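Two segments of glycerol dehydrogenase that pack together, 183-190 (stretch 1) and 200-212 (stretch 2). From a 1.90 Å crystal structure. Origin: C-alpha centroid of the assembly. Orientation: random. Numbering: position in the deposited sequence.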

ATOM      1  N   ALA B 183     -28.276 -21.098  18.736  1.00 19.35           N
ATOM      2  CA  ALA B 183     -29.448 -21.938  18.507  1.00 19.58           C
ATOM      3  C   ALA B 183     -30.774 -21.177  18.550  1.00 19.68           C
ATOM      4  O   ALA B 183     -31.742 -21.568  17.897  1.00 19.65           O
ATOM      5  CB  ALA B 183     -29.477 -23.070  19.528  1.00 19.70           C
ATOM      6  N   ALA B 184     -30.811 -20.089  19.311  1.00 19.43           N
ATOM      7  CA  ALA B 184     -32.028 -19.299  19.477  1.00 19.36           C
ATOM      8  C   ALA B 184     -32.849 -19.006  18.217  1.00 19.33           C
ATOM      9  O   ALA B 184     -34.039 -19.305  18.159  1.00 19.14           O
ATOM     10  CB  ALA B 184     -31.688 -17.986  20.194  1.00 19.19           C
ATOM     11  N   THR B 185     -32.216 -18.433  17.204  1.00 19.63           N
ATOM     12  CA  THR B 185     -32.927 -18.059  15.984  1.00 19.99           C
ATOM     13  C   THR B 185     -33.193 -19.156  14.966  1.00 20.58           C
ATOM     14  O   THR B 185     -33.961 -18.942  14.029  1.00 20.77           O
ATOM     15  CB  THR B 185     -32.163 -16.970  15.215  1.00 19.85           C
ATOM     16  OG1 THR B 185     -30.995 -17.556  14.626  1.00 19.29           O
ATOM     17  CG2 THR B 185     -31.745 -15.838  16.149  1.00 19.53           C
ATOM     18  N   SER B 186     -32.578 -20.322  15.136  1.00 21.15           N
ATOM     19  CA  SER B 186     -32.713 -21.385  14.146  1.00 21.92           C
ATOM     20  C   SER B 186     -33.983 -22.221  14.117  1.00 22.54           C
ATOM     21  O   SER B 186     -34.720 -22.325  15.102  1.00 22.17           O
ATOM     22  CB  SER B 186     -31.514 -22.330  14.234  1.00 21.85           C
ATOM     23  OG  SER B 186     -31.630 -23.191  15.349  1.00 22.22           O
ATOM     24  N   SER B 187     -34.206 -22.829  12.958  1.00 23.63           N
ATOM     25  CA  SER B 187     -35.353 -23.691  12.712  1.00 25.13           C
ATOM     26  C   SER B 187     -34.939 -25.124  13.008  1.00 26.18           C
ATOM     27  O   SER B 187     -35.673 -26.064  12.707  1.00 26.22           O
ATOM     28  CB  SER B 187     -35.772 -23.597  11.246  1.00 24.92           C
ATOM     29  OG  SER B 187     -35.920 -22.252  10.839  1.00 25.55           O
ATOM     30  N   LEU B 188     -33.753 -25.284  13.584  1.00 27.68           N
ATOM     31  CA  LEU B 188     -33.230 -26.609  13.896  1.00 29.40           C
ATOM     32  C   LEU B 188     -33.437 -27.004  15.348  1.00 30.44           C
ATOM     33  O   LEU B 188     -33.742 -26.178  16.206  1.00 30.44           O
ATOM     34  CB  LEU B 188     -31.728 -26.688  13.610  1.00 29.55           C
ATOM     35  CG  LEU B 188     -31.108 -26.070  12.356  1.00 29.94           C
ATOM     36  CD1 LEU B 188     -29.680 -26.585  12.231  1.00 30.10           C
ATOM     37  CD2 LEU B 188     -31.905 -26.434  11.125  1.00 30.16           C
ATOM     38  N   SER B 189     -33.244 -28.291  15.603  1.00 31.79           N
ATOM     39  CA  SER B 189     -33.351 -28.855  16.938  1.00 33.09           C
ATOM     40  C   SER B 189     -32.414 -30.046  16.992  1.00 33.94           C
ATOM     41  O   SER B 189     -32.628 -31.049  16.307  1.00 33.83           O
ATOM     42  CB  SER B 189     -34.784 -29.296  17.235  1.00 33.15           C
ATOM     43  OG  SER B 189     -35.585 -28.178  17.576  1.00 33.57           O
ATOM     44  N   VAL B 190     -31.362 -29.922  17.793  1.00 35.01           N
ATOM     45  CA  VAL B 190     -30.389 -30.993  17.928  1.00 36.11           C
ATOM     46  C   VAL B 190     -31.018 -32.148  18.689  1.00 36.90           C
ATOM     47  O   VAL B 190     -31.533 -31.969  19.794  1.00 37.02           O
ATOM     48  CB  VAL B 190     -29.148 -30.490  18.660  1.00 36.03           C
TER
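Stretch 2 200-212: KYSFYPLNPNLIF

Stretch 2 enters as a strand, residues 200-203, that runs antiparallel to the strand 188-190 of stretch 1. The angle between their N-to-C directions is 149°, and the axes come within 4.7 Å. After Phe203 the chain leaves the strand and runs as a loop to Asn209. A second strand, which begins at Leu210, brings Ile211 against the start of stretch 1. The two stretches bury 713 Å² between them, both sides summed.

Stretch 1 opens with a type I beta turn from Ala183 to Ser186. The turn is closed by the backbone bond from Ser186 N to Ala183 O, 3.1 Å, and Ser186 OG donates to the same Ala183 O at 3.0 Å. Ala183 itself does not touch stretch 2. Ala184 does, with its CB 4.2 Å from Ile211 CG1. Its carbonyl lies near Pro208, Ala184 O to Pro208 CG being 3.7 Å.

Thr185 meets the same isoleucine, with Thr185 CG2 3.6 Å from Ile211 CG1. Its carbonyl is held by a side-chain amide: Asn207 ND2 donates to Thr185 O at 2.8 Å with an angle of 163°. This bond ties the loop of stretch 2 to the third residue of the turn. Ser186 points its CB away from stretch 2, but its carbonyl oxygen lies close to the proline ring, with Ser186 O 3.2 Å from Pro208 CD.

Ser187 has the largest area covered by the partner. Its CB points toward stretch 2, and its CA is 4.5 Å from Asn207 CA. Tyr204 N donates to Ser187 O at 2.7 Å, so the backbone pairing extends just past the strand of stretch 2. A water links the two stretches, donating to Ser187 OG and to Tyr204 O, each at 2.8 Å.

Leu188 begins the strand and pairs with Phe203 as a non-hydrogen-bonded pair. Both side chains lie on one face of the sheet. Leu188 CD2 sits over one face of the phenyl ring, 3.5 Å from the centroid of Phe203, in a CH-pi contact. Leu188 CD1 also reaches Tyr201 CD1, at 4.4 Å.

Ser189 and Ser202 form the hydrogen-bonded pair. Ser202 N donates to Ser189 O at 3.2 Å; the return bond, Ser189 N to Ser202 O, is 3.0 Å but weak, with an angle of 129°. Their side chains lie on the opposite face from Leu188. There Ser189 OG lies at the edge of the Tyr204 ring, 3.1 Å from Tyr204 CE2.

Val190 pairs with Tyr201, CA to CA 5.2 Å, without hydrogen bonds. Its CB returns to the Leu188 face.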

ATOM      1  N   LYS B 200     -29.030 -36.546  15.035  1.00 34.55           N
ATOM      2  CA  LYS B 200     -29.283 -35.863  13.769  1.00 33.84           C
ATOM      3  C   LYS B 200     -29.900 -34.481  13.975  1.00 33.19           C
ATOM      4  O   LYS B 200     -30.205 -34.089  15.099  1.00 33.19           O
ATOM      5  CB  LYS B 200     -30.200 -36.714  12.894  1.00 34.03           C
ATOM      6  N   TYR B 201     -30.070 -33.747  12.879  1.00 32.41           N
ATOM      7  CA  TYR B 201     -30.666 -32.419  12.923  1.00 31.57           C
ATOM      8  C   TYR B 201     -32.113 -32.476  12.456  1.00 31.15           C
ATOM      9  O   TYR B 201     -32.409 -33.036  11.401  1.00 31.20           O
ATOM     10  CB  TYR B 201     -29.911 -31.445  12.012  1.00 31.33           C
ATOM     11  CG  TYR B 201     -28.533 -31.065  12.490  1.00 30.87           C
ATOM     12  CD1 TYR B 201     -28.342 -30.490  13.747  1.00 30.74           C
ATOM     13  CD2 TYR B 201     -27.416 -31.271  11.681  1.00 30.66           C
ATOM     14  CE1 TYR B 201     -27.070 -30.131  14.187  1.00 30.45           C
ATOM     15  CE2 TYR B 201     -26.144 -30.917  12.111  1.00 30.42           C
ATOM     16  CZ  TYR B 201     -25.978 -30.350  13.363  1.00 30.41           C
ATOM     17  OH  TYR B 201     -24.718 -30.017  13.794  1.00 30.07           O
ATOM     18  N   SER B 202     -33.009 -31.896  13.245  1.00 30.52           N
ATOM     19  CA  SER B 202     -34.421 -31.855  12.888  1.00 29.96           C
ATOM     20  C   SER B 202     -34.699 -30.431  12.412  1.00 29.42           C
ATOM     21  O   SER B 202     -34.238 -29.467  13.026  1.00 29.57           O
ATOM     22  CB  SER B 202     -35.285 -32.191  14.100  1.00 30.08           C
ATOM     23  N   PHE B 203     -35.439 -30.300  11.317  1.00 28.54           N
ATOM     24  CA  PHE B 203     -35.754 -28.983  10.772  1.00 27.57           C
ATOM     25  C   PHE B 203     -37.240 -28.651  10.852  1.00 26.53           C
ATOM     26  O   PHE B 203     -38.095 -29.495  10.588  1.00 26.61           O
ATOM     27  CB  PHE B 203     -35.315 -28.892   9.306  1.00 28.28           C
ATOM     28  CG  PHE B 203     -33.832 -29.018   9.098  1.00 28.84           C
ATOM     29  CD1 PHE B 203     -33.164 -30.193   9.421  1.00 29.24           C
ATOM     30  CD2 PHE B 203     -33.104 -27.961   8.560  1.00 29.26           C
ATOM     31  CE1 PHE B 203     -31.789 -30.316   9.210  1.00 29.51           C
ATOM     32  CE2 PHE B 203     -31.729 -28.073   8.344  1.00 29.38           C
ATOM     33  CZ  PHE B 203     -31.072 -29.253   8.670  1.00 29.45           C
ATOM     34  N   TYR B 204     -37.543 -27.416  11.230  1.00 24.97           N
ATOM     35  CA  TYR B 204     -38.921 -26.962  11.297  1.00 23.51           C
ATOM     36  C   TYR B 204     -39.159 -26.190  10.006  1.00 22.44           C
ATOM     37  O   TYR B 204     -38.228 -25.614   9.443  1.00 22.21           O
ATOM     38  CB  TYR B 204     -39.132 -26.062  12.514  1.00 23.58           C
ATOM     39  CG  TYR B 204     -39.137 -26.818  13.822  1.00 23.73           C
ATOM     40  CD1 TYR B 204     -40.142 -27.746  14.106  1.00 23.97           C
ATOM     41  CD2 TYR B 204     -38.140 -26.614  14.775  1.00 23.83           C
ATOM     42  CE1 TYR B 204     -40.153 -28.453  15.306  1.00 23.96           C
ATOM     43  CE2 TYR B 204     -38.140 -27.316  15.981  1.00 23.87           C
ATOM     44  CZ  TYR B 204     -39.151 -28.234  16.237  1.00 24.02           C
ATOM     45  OH  TYR B 204     -39.160 -28.932  17.422  1.00 24.27           O
ATOM     46  N   PRO B 205     -40.405 -26.171   9.515  1.00 21.42           N
ATOM     47  CA  PRO B 205     -40.690 -25.450   8.273  1.00 20.50           C
ATOM     48  C   PRO B 205     -40.448 -23.944   8.343  1.00 19.41           C
ATOM     49  O   PRO B 205     -40.149 -23.317   7.330  1.00 19.41           O
ATOM     50  CB  PRO B 205     -42.149 -25.813   7.994  1.00 20.75           C
ATOM     51  CG  PRO B 205     -42.717 -26.005   9.361  1.00 21.02           C
ATOM     52  CD  PRO B 205     -41.627 -26.782  10.065  1.00 21.30           C
ATOM     53  N   LEU B 206     -40.573 -23.371   9.536  1.00 18.11           N
ATOM     54  CA  LEU B 206     -40.362 -21.936   9.723  1.00 16.96           C
ATOM     55  C   LEU B 206     -39.482 -21.682  10.943  1.00 16.27           C
ATOM     56  O   LEU B 206     -39.348 -22.546  11.808  1.00 16.08           O
ATOM     57  CB  LEU B 206     -41.705 -21.223   9.913  1.00 16.60           C
ATOM     58  CG  LEU B 206     -42.733 -21.326   8.780  1.00 16.39           C
ATOM     59  CD1 LEU B 206     -44.099 -20.887   9.292  1.00 16.24           C
ATOM     60  CD2 LEU B 206     -42.293 -20.472   7.605  1.00 15.97           C
ATOM     61  N   ASN B 207     -38.879 -20.496  11.005  1.00 15.54           N
ATOM     62  CA  ASN B 207     -38.027 -20.122  12.137  1.00 14.89           C
ATOM     63  C   ASN B 207     -38.895 -19.627  13.279  1.00 14.45           C
ATOM     64  O   ASN B 207     -40.058 -19.291  13.074  1.00 14.25           O
ATOM     65  CB  ASN B 207     -37.084 -18.973  11.758  1.00 15.03           C
ATOM     66  CG  ASN B 207     -35.961 -19.410  10.850  1.00 15.17           C
ATOM     67  OD1 ASN B 207     -36.180 -19.754   9.692  1.00 15.50           O
ATOM     68  ND2 ASN B 207     -34.743 -19.399  11.377  1.00 15.27           N
ATOM     69  N   PRO B 208     -38.340 -19.582  14.505  1.00 14.28           N
ATOM     70  CA  PRO B 208     -39.133 -19.093  15.635  1.00 14.07           C
ATOM     71  C   PRO B 208     -39.559 -17.690  15.216  1.00 14.06           C
ATOM     72  O   PRO B 208     -38.842 -17.025  14.466  1.00 13.93           O
ATOM     73  CB  PRO B 208     -38.124 -19.070  16.777  1.00 14.35           C
ATOM     74  CG  PRO B 208     -37.231 -20.229  16.443  1.00 14.64           C
ATOM     75  CD  PRO B 208     -37.029 -20.086  14.952  1.00 14.23           C
ATOM     76  N   ASN B 209     -40.706 -17.231  15.697  1.00 13.78           N
ATOM     77  CA  ASN B 209     -41.197 -15.924  15.292  1.00 13.60           C
ATOM     78  C   ASN B 209     -40.462 -14.733  15.890  1.00 13.63           C
ATOM     79  O   ASN B 209     -40.201 -13.749  15.197  1.00 13.10           O
ATOM     80  CB  ASN B 209     -42.692 -15.843  15.584  1.00 13.79           C
ATOM     81  CG  ASN B 209     -43.454 -17.001  14.968  1.00 13.99           C
ATOM     82  OD1 ASN B 209     -43.391 -18.133  15.458  1.00 14.17           O
ATOM     83  ND2 ASN B 209     -44.157 -16.733  13.878  1.00 14.09           N
ATOM     84  N   LEU B 210     -40.124 -14.823  17.170  1.00 13.49           N
ATOM     85  CA  LEU B 210     -39.417 -13.743  17.841  1.00 13.50           C
ATOM     86  C   LEU B 210     -38.326 -14.256  18.764  1.00 13.33           C
ATOM     87  O   LEU B 210     -38.543 -15.198  19.523  1.00 13.54           O
ATOM     88  CB  LEU B 210     -40.394 -12.901  18.677  1.00 13.77           C
ATOM     89  CG  LEU B 210     -39.792 -11.933  19.712  1.00 13.78           C
ATOM     90  CD1 LEU B 210     -39.112 -10.764  19.020  1.00 13.74           C
ATOM     91  CD2 LEU B 210     -40.899 -11.420  20.633  1.00 14.22           C
ATOM     92  N   ILE B 211     -37.146 -13.651  18.669  1.00 13.04           N
ATOM     93  CA  ILE B 211     -36.040 -13.978  19.566  1.00 12.78           C
ATOM     94  C   ILE B 211     -35.991 -12.709  20.414  1.00 12.80           C
ATOM     95  O   ILE B 211     -35.788 -11.612  19.895  1.00 12.42           O
ATOM     96  CB  ILE B 211     -34.712 -14.204  18.815  1.00 12.69           C
ATOM     97  CG1 ILE B 211     -34.622 -15.654  18.309  1.00 12.81           C
ATOM     98  CG2 ILE B 211     -33.546 -14.008  19.773  1.00 12.21           C
ATOM     99  CD1 ILE B 211     -35.826 -16.157  17.549  1.00 12.82           C
ATOM    100  N   PHE B 212     -36.203 -12.871  21.715  1.00 13.07           N
ATOM    101  CA  PHE B 212     -36.293 -11.757  22.656  1.00 13.37           C
ATOM    102  C   PHE B 212     -35.206 -11.905  23.715  1.00 13.67           C
ATOM    103  O   PHE B 212     -35.206 -12.868  24.481  1.00 13.44           O
ATOM    104  CB  PHE B 212     -37.700 -11.811  23.272  1.00 13.93           C
ATOM    105  CG  PHE B 212     -38.079 -10.612  24.096  1.00 14.29           C
ATOM    106  CD1 PHE B 212     -37.642  -9.339  23.764  1.00 14.66           C
ATOM    107  CD2 PHE B 212     -38.940 -10.763  25.180  1.00 14.39           C
ATOM    108  CE1 PHE B 212     -38.058  -8.226  24.504  1.00 15.03           C
ATOM    109  CE2 PHE B 212     -39.359  -9.664  25.921  1.00 14.97           C
ATOM    110  CZ  PHE B 212     -38.917  -8.392  25.583  1.00 14.75           C
TER
HETATM  111  O   HOH W   1     -37.614 -22.975   8.754  1.00 20.31           O